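Endo-alpha-(1->5)-L-arabinanase (Bacillus licheniformis, PDB 6B7K) probably catalyses the endohydrolysis of (1->5)-alpha-arabinofuranosidic linkages in arabinans, as a calcium-binding glycoside hydrolase of family 43. Local coordinates at residues Gly156-Gly161 against Gly188-Ala193; Ser160-Thr165 against Ser180-Pro185; Phe206-Ser211 against Gly261-Leu266. All coordinates share one frame; numbering follows the deposited sequence.

Contact 1 (Gly156-Gly161 against Gly188-Ala193); sequences GSFWSG and GGAVEA
Phe158 N donates to Val191 O over 3.1 Å, and the N-H...O angle of 173° marks a nearly straight bond, although the donor is tilted from the plane of the carbonyl. Beside it, Phe158 CA reaches Gly189 O at 3.2 Å as a CA-H...O contact, so two carbonyls of the 188-193 segment meet the backbone of one residue. CG anti to the carbonyl carbon (chi1 -67°) sends the Phe158 ring toward Gly188-Ala190 and the Glu192 carboxylate. The ring turns its edge to Gly188 O, with CD1 3.5 Å away, while CE1 comes obliquely to within 3.5 Å of Ala190 CA, with Ala190 CB a little farther off. At the para position from CD1, CE2 has Glu192 OE1 near the ring plane at 3.6 Å, and the planes of ring and carboxylate stand 86° apart. In the five-bladed beta-propeller of family 43, this places the loop between strands 151-155 and 162-167 of one blade against the start of strand 191-199 of the next. Glu192 is the predicted proton donor, and Ser157, Phe158 and Trp159 are predicted to bind substrate. Its chain extended beyond CG, Glu192 brings OE1 to Ser157 OG, which lies anti to its own backbone N; the 2.4 Å modelled between the two oxygens is too short to be trusted as a bond length. Glu192 OE2 has a weak hydrogen bond with Tyr220 OH. Residues Phe158 to Gly161 form a type II' turn, and at Gly189 a CB would collide with Trp159 O.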
loop_
_atom_site.group_PDB
_atom_site.type_symbol
_atom_site.label_atom_id
_atom_site.label_comp_id
_atom_site.label_asym_id
_atom_site.label_seq_id
_atom_site.Cartn_x
_atom_site.Cartn_y
_atom_site.Cartn_z
ATOM N N GLY A 156 3.772 3.813 7.127
ATOM C CA GLY A 156 5.167 3.875 7.531
ATOM C C GLY A 156 6.128 3.559 6.404
ATOM O O GLY A 156 5.804 2.836 5.460
ATOM N N SER A 157 7.333 4.118 6.504
ATOM C CA SER A 157 8.392 3.850 5.531
ATOM C C SER A 157 9.715 4.262 6.163
ATOM O O SER A 157 9.956 5.458 6.356
ATOM C CB SER A 157 8.142 4.600 4.231
ATOM O OG SER A 157 9.158 4.336 3.281
ATOM N N PHE A 158 10.554 3.275 6.484
ATOM C CA PHE A 158 11.841 3.493 7.141
ATOM C C PHE A 158 11.662 4.191 8.483
ATOM O O PHE A 158 10.549 4.238 9.019
ATOM C CB PHE A 158 12.785 4.287 6.234
ATOM C CG PHE A 158 13.202 3.540 5.001
ATOM C CD1 PHE A 158 14.379 2.811 4.983
ATOM C CD2 PHE A 158 12.413 3.557 3.863
ATOM C CE1 PHE A 158 14.766 2.119 3.854
ATOM C CE2 PHE A 158 12.793 2.865 2.728
ATOM C CZ PHE A 158 13.971 2.144 2.725
ATOM N N TRP A 159 12.753 4.727 9.030
ATOM C CA TRP A 159 12.779 5.339 10.367
ATOM C C TRP A 159 12.359 4.260 11.364
ATOM O O TRP A 159 12.917 3.153 11.325
ATOM C CB TRP A 159 11.936 6.607 10.377
ATOM C CG TRP A 159 12.656 7.838 9.931
ATOM C CD1 TRP A 159 13.428 8.659 10.702
ATOM C CD2 TRP A 159 12.655 8.404 8.615
ATOM N NE1 TRP A 159 13.916 9.696 9.945
ATOM C CE2 TRP A 159 13.456 9.563 8.660
ATOM C CE3 TRP A 159 12.061 8.041 7.403
ATOM C CZ2 TRP A 159 13.677 10.361 7.541
ATOM C CZ3 TRP A 159 12.282 8.835 6.293
ATOM C CH2 TRP A 159 13.083 9.981 6.369
ATOM N N SER A 160 11.393 4.521 12.250
ATOM C CA SER A 160 10.988 3.525 13.236
ATOM C C SER A 160 10.234 2.355 12.615
ATOM O O SER A 160 10.217 1.268 13.201
ATOM C CB SER A 160 10.142 4.181 14.330
ATOM O OG SER A 160 9.206 5.092 13.780
ATOM N N GLY A 161 9.604 2.546 11.453
ATOM C CA GLY A 161 9.025 1.453 10.696
ATOM C C GLY A 161 7.527 1.638 10.488
ATOM O O GLY A 161 7.056 2.739 10.185
ATOM N N GLY A 188 18.645 -1.034 8.604
ATOM C CA GLY A 188 18.340 0.323 8.193
ATOM C C GLY A 188 16.874 0.680 8.172
ATOM O O GLY A 188 16.498 1.664 7.530
ATOM N N GLY A 189 16.028 -0.083 8.860
ATOM C CA GLY A 189 14.603 0.176 8.812
ATOM C C GLY A 189 13.977 -0.038 7.456
ATOM O O GLY A 189 12.907 0.512 7.183
ATOM N N ALA A 190 14.608 -0.837 6.595
ATOM C CA ALA A 190 14.158 -1.011 5.221
ATOM C C ALA A 190 12.851 -1.791 5.145
ATOM O O ALA A 190 12.821 -2.921 4.648
ATOM C CB ALA A 190 15.239 -1.711 4.399
ATOM N N VAL A 191 11.766 -1.188 5.623
ATOM C CA VAL A 191 10.440 -1.794 5.578
ATOM C C VAL A 191 9.425 -0.687 5.331
ATOM O O VAL A 191 9.497 0.380 5.949
ATOM C CB VAL A 191 10.118 -2.571 6.871
ATOM C CG1 VAL A 191 10.372 -1.712 8.099
ATOM C CG2 VAL A 191 8.685 -3.074 6.852
ATOM N N GLU A 192 8.497 -0.927 4.411
ATOM C CA GLU A 192 7.491 0.065 4.053
ATOM C C GLU A 192 6.315 -0.660 3.407
ATOM O O GLU A 192 6.268 -1.895 3.372
ATOM C CB GLU A 192 8.082 1.138 3.131
ATOM C CG GLU A 192 8.593 0.612 1.794
ATOM C CD GLU A 192 9.325 1.670 0.984
ATOM O OE1 GLU A 192 9.415 2.826 1.448
ATOM O OE2 GLU A 192 9.813 1.344 -0.119
ATOM N N ALA A 193 5.363 0.118 2.899
ATOM C CA ALA A 193 4.228 -0.393 2.137
ATOM C C ALA A 193 3.437 -1.482 2.870
ATOM O O ALA A 193 3.251 -2.581 2.341
ATOM C CB ALA A 193 4.697 -0.898 0.780
#

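Contact 2 (Ser160-Thr165 against Ser180-Pro185); sequences SGIKLT and SIASRP
Strands 162-165 and 180-182 run antiparallel with a marked twist, their short axes approaching to 4.9 Å at 135° between N-to-C directions. They are neighbours at the outer side of one propeller blade, where strand 177-182 pairs with 162-167. Ile162 supplies both backbone bonds: its N gives a nearly straight bond to Ala182 O (2.8 Å, 172°), and its O receives Ile181 N at 3.2 Å. Lys163 and Ser180 follow as a non-hydrogen-bonded pair. The apolar contacts centre on Ile181, whose CG1 sits between its backbone N and carbonyl carbon (chi1 51°) and thereby turns toward the opposite strand. There CG1 meets Ile162 CG2 at 3.6 Å, and CD1 reaches Leu164 CB at 3.8 Å. Ile162 CG1 in turn packs on Ala182 CB at 3.8 Å. Ile181 also touches Ile196 and Leu205 of the next blade. An alanine in place of Ile181 would probably leave Ile162 CG2 and Leu164 CB without their mates and open a gap between the blades. On the other face, the Lys163 chain, bent at chi2 and chi4, lays CE 3.5 Å from Ser180 OG and brings NZ into a weak hydrogen bond with Ser160 OG, which is also bonded to Gln135 O. Ser183 OG donates to Ser160 O at 2.8 Å, coming from above the carbonyl plane.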
loop_
_atom_site.group_PDB
_atom_site.type_symbol
_atom_site.label_atom_id
_atom_site.label_comp_id
_atom_site.label_asym_id
_atom_site.label_seq_id
_atom_site.Cartn_x
_atom_site.Cartn_y
_atom_site.Cartn_z
ATOM N N SER A 160 11.393 4.521 12.250
ATOM C CA SER A 160 10.988 3.525 13.236
ATOM C C SER A 160 10.234 2.355 12.615
ATOM O O SER A 160 10.217 1.268 13.201
ATOM C CB SER A 160 10.142 4.181 14.330
ATOM O OG SER A 160 9.206 5.092 13.780
ATOM N N GLY A 161 9.604 2.546 11.453
ATOM C CA GLY A 161 9.025 1.453 10.696
ATOM C C GLY A 161 7.527 1.638 10.488
ATOM O O GLY A 161 7.056 2.739 10.185
ATOM N N ILE A 162 6.789 0.543 10.646
ATOM C CA ILE A 162 5.365 0.500 10.340
ATOM C C ILE A 162 4.571 0.912 11.571
ATOM O O ILE A 162 4.776 0.377 12.668
ATOM C CB ILE A 162 4.953 -0.902 9.865
ATOM C CG1 ILE A 162 5.765 -1.308 8.629
ATOM C CG2 ILE A 162 3.452 -0.956 9.592
ATOM C CD1 ILE A 162 5.747 -0.287 7.505
ATOM N N LYS A 163 3.655 1.857 11.387
ATOM C CA LYS A 163 2.789 2.346 12.445
ATOM C C LYS A 163 1.345 1.956 12.155
ATOM O O LYS A 163 0.931 1.852 10.996
ATOM C CB LYS A 163 2.903 3.867 12.587
ATOM C CG LYS A 163 4.315 4.346 12.880
ATOM C CD LYS A 163 4.747 3.926 14.274
ATOM C CE LYS A 163 6.242 4.102 14.475
ATOM N NZ LYS A 163 7.027 3.067 13.743
ATOM N N LEU A 164 0.581 1.742 13.223
ATOM C CA LEU A 164 -0.817 1.347 13.127
ATOM C C LEU A 164 -1.636 2.209 14.072
ATOM O O LEU A 164 -1.237 2.422 15.222
ATOM C CB LEU A 164 -0.999 -0.137 13.466
ATOM C CG LEU A 164 -2.432 -0.661 13.579
ATOM C CD1 LEU A 164 -3.183 -0.472 12.268
ATOM C CD2 LEU A 164 -2.442 -2.124 13.997
ATOM N N THR A 165 -2.771 2.709 13.588
ATOM C CA THR A 165 -3.664 3.515 14.407
ATOM C C THR A 165 -5.104 3.114 14.138
ATOM O O THR A 165 -5.435 2.603 13.065
ATOM C CB THR A 165 -3.503 5.016 14.143
ATOM O OG1 THR A 165 -4.425 5.742 14.966
ATOM C CG2 THR A 165 -3.780 5.332 12.685
ATOM N N SER A 180 3.360 0.505 16.960
ATOM C CA SER A 180 4.432 -0.014 16.122
ATOM C C SER A 180 4.244 -1.518 15.971
ATOM O O SER A 180 4.228 -2.249 16.966
ATOM C CB SER A 180 5.801 0.298 16.729
ATOM O OG SER A 180 5.941 1.677 17.026
ATOM N N ILE A 181 4.096 -1.984 14.736
ATOM C CA ILE A 181 3.873 -3.402 14.490
ATOM C C ILE A 181 5.008 -4.065 13.720
ATOM O O ILE A 181 5.162 -5.295 13.815
ATOM C CB ILE A 181 2.527 -3.638 13.769
ATOM C CG1 ILE A 181 2.409 -2.754 12.530
ATOM C CG2 ILE A 181 1.360 -3.370 14.714
ATOM C CD1 ILE A 181 1.075 -2.885 11.826
ATOM N N ALA A 182 5.822 -3.315 12.980
ATOM C CA ALA A 182 6.944 -3.894 12.253
ATOM C C ALA A 182 8.083 -2.890 12.201
ATOM O O ALA A 182 7.883 -1.744 11.794
ATOM C CB ALA A 182 6.535 -4.304 10.835
ATOM N N SER A 183 9.272 -3.323 12.615
ATOM C CA SER A 183 10.470 -2.503 12.513
ATOM C C SER A 183 11.628 -3.377 12.052
ATOM O O SER A 183 11.551 -4.608 12.060
ATOM C CB SER A 183 10.808 -1.815 13.839
ATOM O OG SER A 183 11.878 -0.904 13.665
ATOM N N ARG A 184 12.720 -2.722 11.658
ATOM C CA ARG A 184 13.847 -3.398 11.013
ATOM C C ARG A 184 15.135 -2.684 11.402
ATOM O O ARG A 184 15.816 -2.083 10.564
ATOM C CB ARG A 184 13.651 -3.417 9.498
ATOM C CG ARG A 184 14.467 -4.440 8.735
ATOM C CD ARG A 184 14.012 -4.490 7.281
ATOM N NE ARG A 184 14.970 -5.176 6.418
ATOM C CZ ARG A 184 15.001 -6.490 6.237
ATOM N NH1 ARG A 184 14.128 -7.267 6.860
ATOM N NH2 ARG A 184 15.906 -7.030 5.434
ATOM N N PRO A 185 15.512 -2.744 12.684
ATOM C CA PRO A 185 16.610 -1.883 13.156
ATOM C C PRO A 185 17.981 -2.299 12.652
ATOM O O PRO A 185 18.830 -1.429 12.424
ATOM C CB PRO A 185 16.511 -2.003 14.682
ATOM C CG PRO A 185 15.945 -3.365 14.900
ATOM C CD PRO A 185 14.995 -3.617 13.753
#

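Contact 3 (Phe206-Ser211 against Gly261-Leu266); sequences FVSFDS and GHQDVL. With CA (calcium ion), chain F.
The interface between two blades of the five-bladed propeller passes between Ser208 and Gln263, close to a calcium ion at the centre of the propeller. Strands 206-209 and 263-266 run nearly antiparallel (162°), but their short axes come no closer than 7.5 Å, so side chains bridge them. Ser208 OG is gripped twice: it donates to Gln263 OE1 at 3.0 Å and accepts a weak, strongly bent bond from His262 N (2.8 Å, 119°). Gln263 CG lies between its backbone N and carbonyl carbon and the chain bends at chi2, which folds the amide against strand 206-209. Its NE2 then lies 3.4 Å from Phe206 CB and bonds to Asn195 OD1 and Ala193 O, so both ends of the buried amide have partners that fix its rotation. Farther along, Val265 CG1 sits over one face of the Phe206 ring in a CH-pi contact, 4.2 Å from the centroid and 22° off the normal, displaced toward the rim. The neighbouring Asp264 points its CB away from strand 206-209 and binds the calcium ion with both oxygens, OD1 at 2.7 Å and OD2 at 2.5 Å; Asp84 and Asp142 complete the protein's share of the site. His262, at the corner of the chain, is predicted to matter for substrate recognition. A water bound to the same calcium donates to Val265 O at 2.6 Å.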
loop_
_atom_site.group_PDB
_atom_site.type_symbol
_atom_site.label_atom_id
_atom_site.label_comp_id
_atom_site.label_asym_id
_atom_site.label_seq_id
_atom_site.Cartn_x
_atom_site.Cartn_y
_atom_site.Cartn_z
ATOM N N PHE A 206 1.313 -7.773 5.566
ATOM C CA PHE A 206 2.296 -7.829 4.494
ATOM C C PHE A 206 3.089 -6.530 4.480
ATOM O O PHE A 206 2.550 -5.463 4.785
ATOM C CB PHE A 206 1.626 -8.035 3.134
ATOM C CG PHE A 206 0.810 -9.290 3.032
ATOM C CD1 PHE A 206 -0.475 -9.345 3.547
ATOM C CD2 PHE A 206 1.317 -10.409 2.395
ATOM C CE1 PHE A 206 -1.232 -10.495 3.443
ATOM C CE2 PHE A 206 0.567 -11.563 2.289
ATOM C CZ PHE A 206 -0.710 -11.606 2.813
ATOM N N VAL A 207 4.373 -6.624 4.132
ATOM C CA VAL A 207 5.252 -5.462 4.043
ATOM C C VAL A 207 6.205 -5.653 2.871
ATOM O O VAL A 207 6.293 -6.728 2.274
ATOM C CB VAL A 207 6.061 -5.217 5.339
ATOM C CG1 VAL A 207 5.150 -4.845 6.507
ATOM C CG2 VAL A 207 6.904 -6.431 5.671
ATOM N N SER A 208 6.933 -4.588 2.554
ATOM C CA SER A 208 7.964 -4.608 1.529
ATOM C C SER A 208 9.315 -4.348 2.183
ATOM O O SER A 208 9.450 -3.420 2.986
ATOM C CB SER A 208 7.679 -3.569 0.442
ATOM O OG SER A 208 6.437 -3.831 -0.187
ATOM N N PHE A 209 10.302 -5.168 1.841
ATOM C CA PHE A 209 11.638 -5.067 2.406
ATOM C C PHE A 209 12.602 -4.428 1.412
ATOM O O PHE A 209 12.489 -4.619 0.199
ATOM C CB PHE A 209 12.172 -6.446 2.809
ATOM C CG PHE A 209 11.662 -6.942 4.136
ATOM C CD1 PHE A 209 10.916 -6.122 4.967
ATOM C CD2 PHE A 209 11.949 -8.233 4.558
ATOM C CE1 PHE A 209 10.455 -6.584 6.188
ATOM C CE2 PHE A 209 11.493 -8.700 5.776
ATOM C CZ PHE A 209 10.745 -7.875 6.592
ATOM N N ASP A 210 13.550 -3.658 1.952
ATOM C CA ASP A 210 14.722 -3.163 1.234
ATOM C C ASP A 210 14.380 -2.095 0.192
ATOM O O ASP A 210 13.353 -1.418 0.304
ATOM C CB ASP A 210 15.478 -4.336 0.600
ATOM C CG ASP A 210 15.782 -5.449 1.592
ATOM O OD1 ASP A 210 16.231 -5.142 2.718
ATOM O OD2 ASP A 210 15.570 -6.634 1.247
ATOM N N SER A 211 15.238 -1.930 -0.816
ATOM C CA SER A 211 15.241 -0.742 -1.667
ATOM C C SER A 211 14.347 -0.915 -2.891
ATOM O O SER A 211 14.291 -1.992 -3.487
ATOM C CB SER A 211 16.672 -0.419 -2.105
ATOM O OG SER A 211 16.743 0.828 -2.771
ATOM N N GLY A 261 7.341 -5.551 -4.955
ATOM C CA GLY A 261 7.032 -4.862 -3.719
ATOM C C GLY A 261 5.805 -3.986 -3.836
ATOM O O GLY A 261 5.050 -4.057 -4.808
ATOM N N HIS A 262 5.657 -3.125 -2.824
ATOM C CA HIS A 262 4.441 -2.380 -2.517
ATOM C C HIS A 262 3.196 -3.155 -2.919
ATOM O O HIS A 262 2.459 -2.751 -3.824
ATOM C CB HIS A 262 4.440 -1.003 -3.174
ATOM C CG HIS A 262 3.557 -0.022 -2.469
ATOM N ND1 HIS A 262 2.186 -0.161 -2.419
ATOM C CD2 HIS A 262 3.849 1.092 -1.758
ATOM C CE1 HIS A 262 1.670 0.832 -1.718
ATOM N NE2 HIS A 262 2.659 1.605 -1.304
ATOM N N GLN A 263 2.962 -4.270 -2.241
ATOM C CA GLN A 263 1.853 -5.154 -2.541
ATOM C C GLN A 263 0.578 -4.676 -1.854
ATOM O O GLN A 263 0.579 -3.757 -1.030
ATOM C CB GLN A 263 2.177 -6.581 -2.103
ATOM C CG GLN A 263 2.057 -6.801 -0.600
ATOM C CD GLN A 263 2.977 -5.901 0.206
ATOM O OE1 GLN A 263 4.139 -5.704 -0.147
ATOM N NE2 GLN A 263 2.452 -5.338 1.287
ATOM N N ASP A 264 -0.528 -5.319 -2.218
ATOM C CA ASP A 264 -1.800 -5.135 -1.538
ATOM C C ASP A 264 -2.664 -6.345 -1.856
ATOM O O ASP A 264 -2.508 -6.971 -2.907
ATOM C CB ASP A 264 -2.496 -3.836 -1.962
ATOM C CG ASP A 264 -3.475 -3.331 -0.915
ATOM O OD1 ASP A 264 -3.748 -4.068 0.055
ATOM O OD2 ASP A 264 -3.960 -2.192 -1.056
ATOM N N VAL A 265 -3.564 -6.676 -0.933
ATOM C CA VAL A 265 -4.421 -7.848 -1.057
ATOM C C VAL A 265 -5.874 -7.398 -1.138
ATOM O O VAL A 265 -6.277 -6.435 -0.476
ATOM C CB VAL A 265 -4.215 -8.834 0.113
ATOM C CG1 VAL A 265 -2.825 -9.447 0.048
ATOM C CG2 VAL A 265 -4.428 -8.135 1.447
ATOM N N LEU A 266 -6.659 -8.100 -1.955
ATOM C CA LEU A 266 -8.070 -7.792 -2.149
ATOM C C LEU A 266 -8.898 -9.041 -1.899
ATOM O O LEU A 266 -8.646 -10.089 -2.504
ATOM C CB LEU A 266 -8.342 -7.270 -3.563
ATOM C CG LEU A 266 -9.810 -7.158 -3.987
ATOM C CD1 LEU A 266 -10.539 -6.119 -3.148
ATOM C CD2 LEU A 266 -9.920 -6.837 -5.471
HETATM CA CA CA F . -5.360 -2.086 1.029
HETATM O O HOH W 1 -6.715 -4.317 0.932
#

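All three contacts are largely buried, but the centre of contact 3 lies about 7 Å from the centre of the chain, against about 13 and 14 Å for those of contacts 1 and 2. Contacts 1 and 2 share Ser160 and Gly161 and start from one blade: contact 2 pairs strands within it, whereas contact 1 carries its loop across to the next. Contact 3 continues there, since strands 191-199 and 202-209 are joined by a backbone hydrogen bond between Ser208 N and Glu192 O. Chemistry changes from backbone pairing and aliphatic packing in contact 2, through ring-edge and carbonyl contacts at the predicted active site, to a hydroxyl-amide bond and an aspartate that binds calcium in contact 3.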